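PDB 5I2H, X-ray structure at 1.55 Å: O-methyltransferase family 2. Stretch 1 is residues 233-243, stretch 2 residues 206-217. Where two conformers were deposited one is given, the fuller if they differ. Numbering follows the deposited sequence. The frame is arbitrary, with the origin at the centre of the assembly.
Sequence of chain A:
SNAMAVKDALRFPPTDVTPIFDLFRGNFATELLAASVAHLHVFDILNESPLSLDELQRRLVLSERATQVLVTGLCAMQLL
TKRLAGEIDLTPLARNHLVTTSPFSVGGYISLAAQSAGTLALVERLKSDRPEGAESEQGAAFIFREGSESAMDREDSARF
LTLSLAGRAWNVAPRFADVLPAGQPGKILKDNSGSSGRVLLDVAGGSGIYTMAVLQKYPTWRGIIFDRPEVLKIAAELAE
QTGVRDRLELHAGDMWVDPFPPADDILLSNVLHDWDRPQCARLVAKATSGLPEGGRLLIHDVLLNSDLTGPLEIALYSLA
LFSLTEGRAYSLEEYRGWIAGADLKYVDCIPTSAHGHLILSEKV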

ATOM      1  N   LYS A 233      -4.933 -10.537  32.237  1.00 20.11           N
ATOM      2  CA  LYS A 233      -6.366 -10.803  32.322  1.00 21.10           C
ATOM      3  C   LYS A 233      -6.850 -11.529  31.078  1.00 18.26           C
ATOM      4  O   LYS A 233      -7.721 -12.413  31.161  1.00 18.03           O
ATOM      5  CB  LYS A 233      -7.141  -9.495  32.487  1.00 25.64           C
ATOM      6  CG  LYS A 233      -6.798  -8.685  33.720  1.00 31.83           C
ATOM      7  CD  LYS A 233      -7.710  -8.976  34.903  1.00 37.83           C
ATOM      8  CE  LYS A 233      -7.295  -8.109  36.116  1.00 40.99           C
ATOM      9  NZ  LYS A 233      -8.078  -8.395  37.364  1.00 43.18           N
ATOM     10  N   ILE A 234      -6.345 -11.118  29.908  1.00 15.56           N
ATOM     11  CA  ILE A 234      -6.745 -11.770  28.661  1.00 16.19           C
ATOM     12  C   ILE A 234      -6.223 -13.197  28.638  1.00 12.97           C
ATOM     13  O   ILE A 234      -6.952 -14.129  28.275  1.00 12.01           O
ATOM     14  CB  ILE A 234      -6.256 -10.979  27.429  1.00 18.89           C
ATOM     15  CG1 ILE A 234      -7.072  -9.705  27.238  1.00 23.67           C
ATOM     16  CG2 ILE A 234      -6.409 -11.789  26.185  1.00 18.14           C
ATOM     17  CD1 ILE A 234      -6.341  -8.484  27.706  1.00 25.93           C
ATOM     18  N   ALA A 235      -4.954 -13.389  29.029  1.00 11.70           N
ATOM     19  CA  ALA A 235      -4.397 -14.735  29.070  1.00 11.96           C
ATOM     20  C   ALA A 235      -5.223 -15.641  29.965  1.00 12.11           C
ATOM     21  O   ALA A 235      -5.434 -16.804  29.631  1.00 13.21           O
ATOM     22  CB  ALA A 235      -2.948 -14.725  29.560  1.00 10.65           C
ATOM     23  N   ALA A 236      -5.706 -15.128  31.099  1.00 11.98           N
ATOM     24  CA  ALA A 236      -6.467 -15.974  32.014  1.00 12.87           C
ATOM     25  C   ALA A 236      -7.734 -16.482  31.336  1.00 12.77           C
ATOM     26  O   ALA A 236      -8.094 -17.662  31.467  1.00 15.56           O
ATOM     27  CB  ALA A 236      -6.834 -15.196  33.280  1.00 13.84           C
ATOM     28  N   GLU A 237      -8.427 -15.596  30.606  1.00 10.98           N
ATOM     29  CA  GLU A 237      -9.637 -15.997  29.883  1.00 11.71           C
ATOM     30  C   GLU A 237      -9.309 -17.048  28.830  1.00 11.02           C
ATOM     31  O   GLU A 237      -9.976 -18.100  28.731  1.00 11.37           O
ATOM     32  CB  GLU A 237     -10.288 -14.765  29.233  1.00 11.97           C
ATOM     33  CG  GLU A 237     -11.401 -15.096  28.231  1.00 11.90           C
ATOM     34  CD  GLU A 237     -12.536 -15.911  28.875  1.00 12.87           C
ATOM     35  OE1 GLU A 237     -12.771 -15.768  30.096  1.00 13.62           O
ATOM     36  OE2 GLU A 237     -13.180 -16.718  28.184  1.00 13.80           O
ATOM     37  N   LEU A 238      -8.268 -16.781  28.033  1.00 10.07           N
ATOM     38  CA  LEU A 238      -7.969 -17.686  26.926  1.00 10.83           C
ATOM     39  C   LEU A 238      -7.431 -19.026  27.419  1.00 11.84           C
ATOM     40  O   LEU A 238      -7.705 -20.067  26.799  1.00 11.47           O
ATOM     41  CB  LEU A 238      -6.993 -17.017  25.946  1.00 11.48           C
ATOM     42  CG  LEU A 238      -7.518 -15.723  25.320  1.00 11.82           C
ATOM     43  CD1 LEU A 238      -6.447 -15.176  24.406  1.00 14.68           C
ATOM     44  CD2 LEU A 238      -8.855 -15.995  24.576  1.00 12.17           C
ATOM     45  N   ALA A 239      -6.712 -19.033  28.548  1.00 12.65           N
ATOM     46  CA  ALA A 239      -6.268 -20.296  29.134  1.00 14.13           C
ATOM     47  C   ALA A 239      -7.450 -21.167  29.518  1.00 13.18           C
ATOM     48  O   ALA A 239      -7.389 -22.392  29.391  1.00 13.83           O
ATOM     49  CB  ALA A 239      -5.397 -20.055  30.373  1.00 15.49           C
ATOM     50  N   GLU A 240      -8.534 -20.554  30.014  1.00 10.36           N
ATOM     51  CA  GLU A 240      -9.735 -21.337  30.306  1.00 12.45           C
ATOM     52  C   GLU A 240     -10.363 -21.882  29.031  1.00 11.84           C
ATOM     53  O   GLU A 240     -10.766 -23.057  28.974  1.00 16.01           O
ATOM     54  CB  GLU A 240     -10.765 -20.504  31.085  1.00 15.39           C
ATOM     55  CG  GLU A 240     -10.285 -19.966  32.420  1.00 19.46           C
ATOM     56  CD  GLU A 240     -10.267 -20.977  33.541  1.00 24.95           C
ATOM     57  OE1 GLU A 240     -10.614 -22.172  33.315  1.00 27.41           O
ATOM     58  OE2 GLU A 240      -9.937 -20.550  34.682  1.00 27.53           O
ATOM     59  N   GLN A 241     -10.450 -21.054  27.992  1.00 10.22           N
ATOM     60  CA  GLN A 241     -11.063 -21.509  26.758  1.00 11.05           C
ATOM     61  C   GLN A 241     -10.303 -22.675  26.153  1.00 10.50           C
ATOM     62  O   GLN A 241     -10.919 -23.614  25.638  1.00 12.24           O
ATOM     63  CB  GLN A 241     -11.135 -20.369  25.755  1.00 11.39           C
ATOM     64  CG  GLN A 241     -12.088 -19.259  26.142  1.00 11.92           C
ATOM     65  CD  GLN A 241     -12.128 -18.194  25.076  1.00 11.59           C
ATOM     66  OE1 GLN A 241     -11.818 -18.468  23.910  1.00 14.30           O
ATOM     67  NE2 GLN A 241     -12.506 -16.975  25.457  1.00 10.76           N
ATOM     68  N   THR A 242      -8.963 -22.626  26.188  1.00 11.70           N
ATOM     69  CA  THR A 242      -8.149 -23.642  25.532  1.00 11.54           C
ATOM     70  C   THR A 242      -7.882 -24.832  26.447  1.00 11.35           C
ATOM     71  O   THR A 242      -7.211 -25.778  26.020  1.00 12.57           O
ATOM     72  CB  THR A 242      -6.808 -23.052  25.042  1.00 11.32           C
ATOM     73  OG1 THR A 242      -6.121 -22.444  26.146  1.00 11.17           O
ATOM     74  CG2 THR A 242      -7.043 -22.002  23.929  1.00 11.65           C
ATOM     75  N   GLY A 243      -8.398 -24.813  27.682  1.00 11.12           N
ATOM     76  CA  GLY A 243      -8.292 -25.958  28.568  1.00 12.49           C
ATOM     77  C   GLY A 243      -6.906 -26.249  29.106  1.00 14.15           C
ATOM     78  O   GLY A 243      -6.650 -27.377  29.526  1.00 15.87           O
TER
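Stretch 2 206-217: GSGIYTMAVLQK

Stretch 1 is helical from Lys233 to Gln241, and that helix begins earlier in the chain. Stretch 2 opens with a short non-helical segment, Gly206 to Gly208, and is helical from Ile209 to Lys217. Gly208 holds the N-cap position. Its phi of 64° is positive, as is the phi of 87° at Ser207; both lie outside the helical range that begins at Ile209. The first turn then closes with a backbone hydrogen bond from Met212 N to Gly208 O, 3.0 Å. The side chain of Ser207 helps here: Ile209 N donates to Ser207 OG at 3.1 Å.

The two helices run in the same general direction. Their N-to-C directions differ by 25°, with a signed crossing angle of -25°. The axes come no closer than 10.4 Å, so side chains must fill much of the space between them. The backbones are nearer at the start of stretch 2, where Ala235 CA and Ser207 CA are 4.8 Å apart. Further along, Ala239 CA and Met212 CA are 6.8 Å apart. The contact buries 368 Å², both sides summed.

Stretch 1 ends in a Schellman motif. Gly243 has a phi of 71°, a value that favours glycine, and its N bonds back to Glu240 O at 3.2 Å.

Met212, a selenomethionine, is the centre of the contact and has the largest covered area of any residue in either stretch. Its CA-to-CB bond points toward stretch 1, and its chi angles are m, t, t. The extended side chain lies along the other helix. Its CE is 3.4 Å from Ala235 O and 4.1 Å from Ala235 CB. The same methyl is 4.3 Å from Ala239 CB. The small alanine side chains thus border the end of the long one. Met212 SE packs 3.7 Å from Leu238 CB and also lies 3.7 Å from Thr242 OG1.

The CA-to-CB bond of Leu238 points toward stretch 2, and its side chain also reaches the first helical residue there. Leu238 CD1 is 3.8 Å from Ile209 CG1. The CA-to-CB bond of Ile209 points sideways, but the end of its side chain comes nearer to stretch 1. Leu238 CD1 is also 4.0 Å from Ser207 O. Ser207 meets stretch 1 mainly through its backbone, since its CA-to-CB bond points away. Its O lies 3.8 Å from Ala235 CA, and its CA is 4.4 Å from Ile234 CG2.

Thr242 and Gln216 join the two stretches near their C-terminal ends. Gln216 NE2 donates a hydrogen bond to Thr242 O, 2.9 Å long with an angle of 155° at the hydrogen. This is the only hydrogen bond across the stretches. Thr242 OG1 bonds within its own stretch, donating to Leu238 O at 2.9 Å.

Lys233, Ala236, Glu237, Glu240 and Gln241 make no contact with stretch 2. Within stretch 1, Gln241 NE2 donates to Glu237 OE2 at 2.8 Å, one helical turn back.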

ATOM      1  N   GLY A 206       1.973 -11.662  26.132  0.58 23.67           N
ATOM      2  CA  GLY A 206       0.568 -11.561  26.453  0.58 26.87           C
ATOM      3  C   GLY A 206      -0.416 -11.797  25.324  0.58 28.11           C
ATOM      4  O   GLY A 206      -0.180 -11.429  24.169  0.58 30.90           O
ATOM      5  N   SER A 207      -1.589 -12.282  25.724  0.58 27.48           N
ATOM      6  CA  SER A 207      -2.422 -13.221  24.991  0.58 25.74           C
ATOM      7  C   SER A 207      -1.892 -14.591  25.394  0.58 22.35           C
ATOM      8  O   SER A 207      -2.686 -15.439  25.802  0.58 22.20           O
ATOM      9  CB  SER A 207      -2.410 -13.012  23.464  0.58 25.45           C
ATOM     10  OG  SER A 207      -1.472 -13.880  22.812  0.58 27.21           O
ATOM     11  N   GLY A 208      -0.558 -14.810  25.345  1.00 17.22           N
ATOM     12  CA  GLY A 208      -0.027 -16.116  25.699  1.00 11.75           C
ATOM     13  C   GLY A 208      -0.481 -17.239  24.774  1.00  8.12           C
ATOM     14  O   GLY A 208      -0.296 -18.432  25.074  1.00  9.63           O
ATOM     15  N   ILE A 209      -1.070 -16.864  23.639  1.00  8.28           N
ATOM     16  CA  ILE A 209      -1.676 -17.837  22.732  1.00  7.42           C
ATOM     17  C   ILE A 209      -0.633 -18.805  22.195  1.00  8.95           C
ATOM     18  O   ILE A 209      -0.922 -20.000  22.017  1.00  9.31           O
ATOM     19  CB  ILE A 209      -2.411 -17.088  21.614  1.00  7.90           C
ATOM     20  CG1 ILE A 209      -3.704 -16.480  22.191  1.00 11.13           C
ATOM     21  CG2 ILE A 209      -2.755 -18.004  20.438  1.00  9.74           C
ATOM     22  CD1 ILE A 209      -4.305 -15.417  21.275  1.00 13.19           C
ATOM     23  N   TYR A 210       0.592 -18.319  21.912  1.00  7.78           N
ATOM     24  CA  TYR A 210       1.605 -19.237  21.398  1.00  8.38           C
ATOM     25  C   TYR A 210       1.911 -20.327  22.413  1.00  7.64           C
ATOM     26  O   TYR A 210       2.086 -21.498  22.044  1.00  8.67           O
ATOM     27  CB  TYR A 210       2.881 -18.495  21.007  1.00  8.76           C
ATOM     28  CG  TYR A 210       2.673 -17.617  19.784  1.00 10.58           C
ATOM     29  CD1 TYR A 210       2.804 -18.127  18.500  1.00 14.55           C
ATOM     30  CD2 TYR A 210       2.336 -16.270  19.911  1.00 14.59           C
ATOM     31  CE1 TYR A 210       2.595 -17.325  17.382  1.00 14.25           C
ATOM     32  CE2 TYR A 210       2.133 -15.459  18.794  1.00 14.36           C
ATOM     33  CZ  TYR A 210       2.278 -15.992  17.531  1.00 15.37           C
ATOM     34  OH  TYR A 210       2.070 -15.202  16.411  1.00 17.36           O
ATOM     35  N   THR A 211       2.008 -19.947  23.694  1.00  7.72           N
ATOM     36  CA  THR A 211       2.262 -20.927  24.747  1.00  8.40           C
ATOM     37  C   THR A 211       1.090 -21.881  24.905  1.00  9.21           C
ATOM     38  O   THR A 211       1.302 -23.088  25.074  1.00 10.18           O
ATOM     39  CB  THR A 211       2.559 -20.210  26.057  1.00 11.97           C
ATOM     40  OG1 THR A 211       3.750 -19.439  25.874  1.00 13.98           O
ATOM     41  CG2 THR A 211       2.781 -21.202  27.199  1.00 11.23           C
HETATM   42  N   MSE A 212      -0.150 -21.370  24.834  1.00  8.71           N
HETATM   43  CA  MSE A 212      -1.308 -22.254  24.947  1.00  7.84           C
HETATM   44  C   MSE A 212      -1.311 -23.303  23.825  1.00  8.81           C
HETATM   45  O   MSE A 212      -1.611 -24.469  24.091  1.00 10.43           O
HETATM   46  CB  MSE A 212      -2.613 -21.464  24.953  1.00  8.78           C
HETATM   47  CG  MSE A 212      -2.679 -20.524  26.141  1.00 11.15           C
HETATM   48 SE   MSE A 212      -4.134 -19.299  25.861  0.79 13.58          SE
HETATM   49  CE  MSE A 212      -3.471 -17.986  27.168  1.00 15.59           C
ATOM     50  N   ALA A 213      -0.969 -22.916  22.588  1.00  8.88           N
ATOM     51  CA  ALA A 213      -0.870 -23.917  21.526  1.00  7.18           C
ATOM     52  C   ALA A 213       0.204 -24.954  21.847  1.00  8.80           C
ATOM     53  O   ALA A 213      -0.019 -26.165  21.694  1.00 10.37           O
ATOM     54  CB  ALA A 213      -0.604 -23.241  20.182  1.00  6.91           C
ATOM     55  N   VAL A 214       1.387 -24.504  22.284  1.00  7.62           N
ATOM     56  CA  VAL A 214       2.437 -25.464  22.621  1.00  8.69           C
ATOM     57  C   VAL A 214       1.956 -26.418  23.710  1.00  8.83           C
ATOM     58  O   VAL A 214       2.186 -27.638  23.646  1.00 12.01           O
ATOM     59  CB  VAL A 214       3.715 -24.709  23.039  1.00 10.66           C
ATOM     60  CG1 VAL A 214       4.745 -25.663  23.659  1.00 11.63           C
ATOM     61  CG2 VAL A 214       4.297 -24.003  21.813  1.00 11.84           C
ATOM     62  N   LEU A 215       1.247 -25.893  24.709  1.00  8.88           N
ATOM     63  CA  LEU A 215       0.790 -26.771  25.788  1.00  8.18           C
ATOM     64  C   LEU A 215      -0.252 -27.780  25.311  1.00 10.94           C
ATOM     65  O   LEU A 215      -0.322 -28.885  25.872  1.00 11.65           O
ATOM     66  CB  LEU A 215       0.203 -25.958  26.948  1.00  9.08           C
ATOM     67  CG  LEU A 215       1.193 -25.075  27.718  1.00  8.34           C
ATOM     68  CD1 LEU A 215       0.468 -24.356  28.892  1.00  9.17           C
ATOM     69  CD2 LEU A 215       2.424 -25.858  28.204  1.00 11.32           C
ATOM     70  N   GLN A 216      -1.100 -27.426  24.327  1.00  9.97           N
ATOM     71  CA  GLN A 216      -1.988 -28.445  23.756  1.00 10.44           C
ATOM     72  C   GLN A 216      -1.205 -29.501  22.990  1.00 11.92           C
ATOM     73  O   GLN A 216      -1.579 -30.686  22.993  1.00 15.71           O
ATOM     74  CB  GLN A 216      -3.043 -27.813  22.846  1.00 10.11           C
ATOM     75  CG  GLN A 216      -4.013 -26.882  23.555  1.00 11.70           C
ATOM     76  CD  GLN A 216      -5.178 -26.558  22.658  1.00 12.63           C
ATOM     77  OE1 GLN A 216      -5.092 -26.751  21.439  1.00 15.87           O
ATOM     78  NE2 GLN A 216      -6.286 -26.087  23.239  1.00 12.02           N
ATOM     79  N   LYS A 217      -0.122 -29.109  22.337  1.00 11.75           N
ATOM     80  CA  LYS A 217       0.671 -30.081  21.600  1.00 14.90           C
ATOM     81  C   LYS A 217       1.446 -31.003  22.534  1.00 15.15           C
ATOM     82  O   LYS A 217       1.666 -32.177  22.209  1.00 16.90           O
ATOM     83  CB  LYS A 217       1.642 -29.363  20.676  1.00 16.30           C
ATOM     84  CG  LYS A 217       2.541 -30.349  19.930  1.00 19.37           C
ATOM     85  CD  LYS A 217       3.096 -29.770  18.700  1.00 25.29           C
ATOM     86  CE  LYS A 217       3.467 -30.915  17.739  1.00 30.47           C
ATOM     87  NZ  LYS A 217       2.264 -31.546  17.082  1.00 33.47           N
TER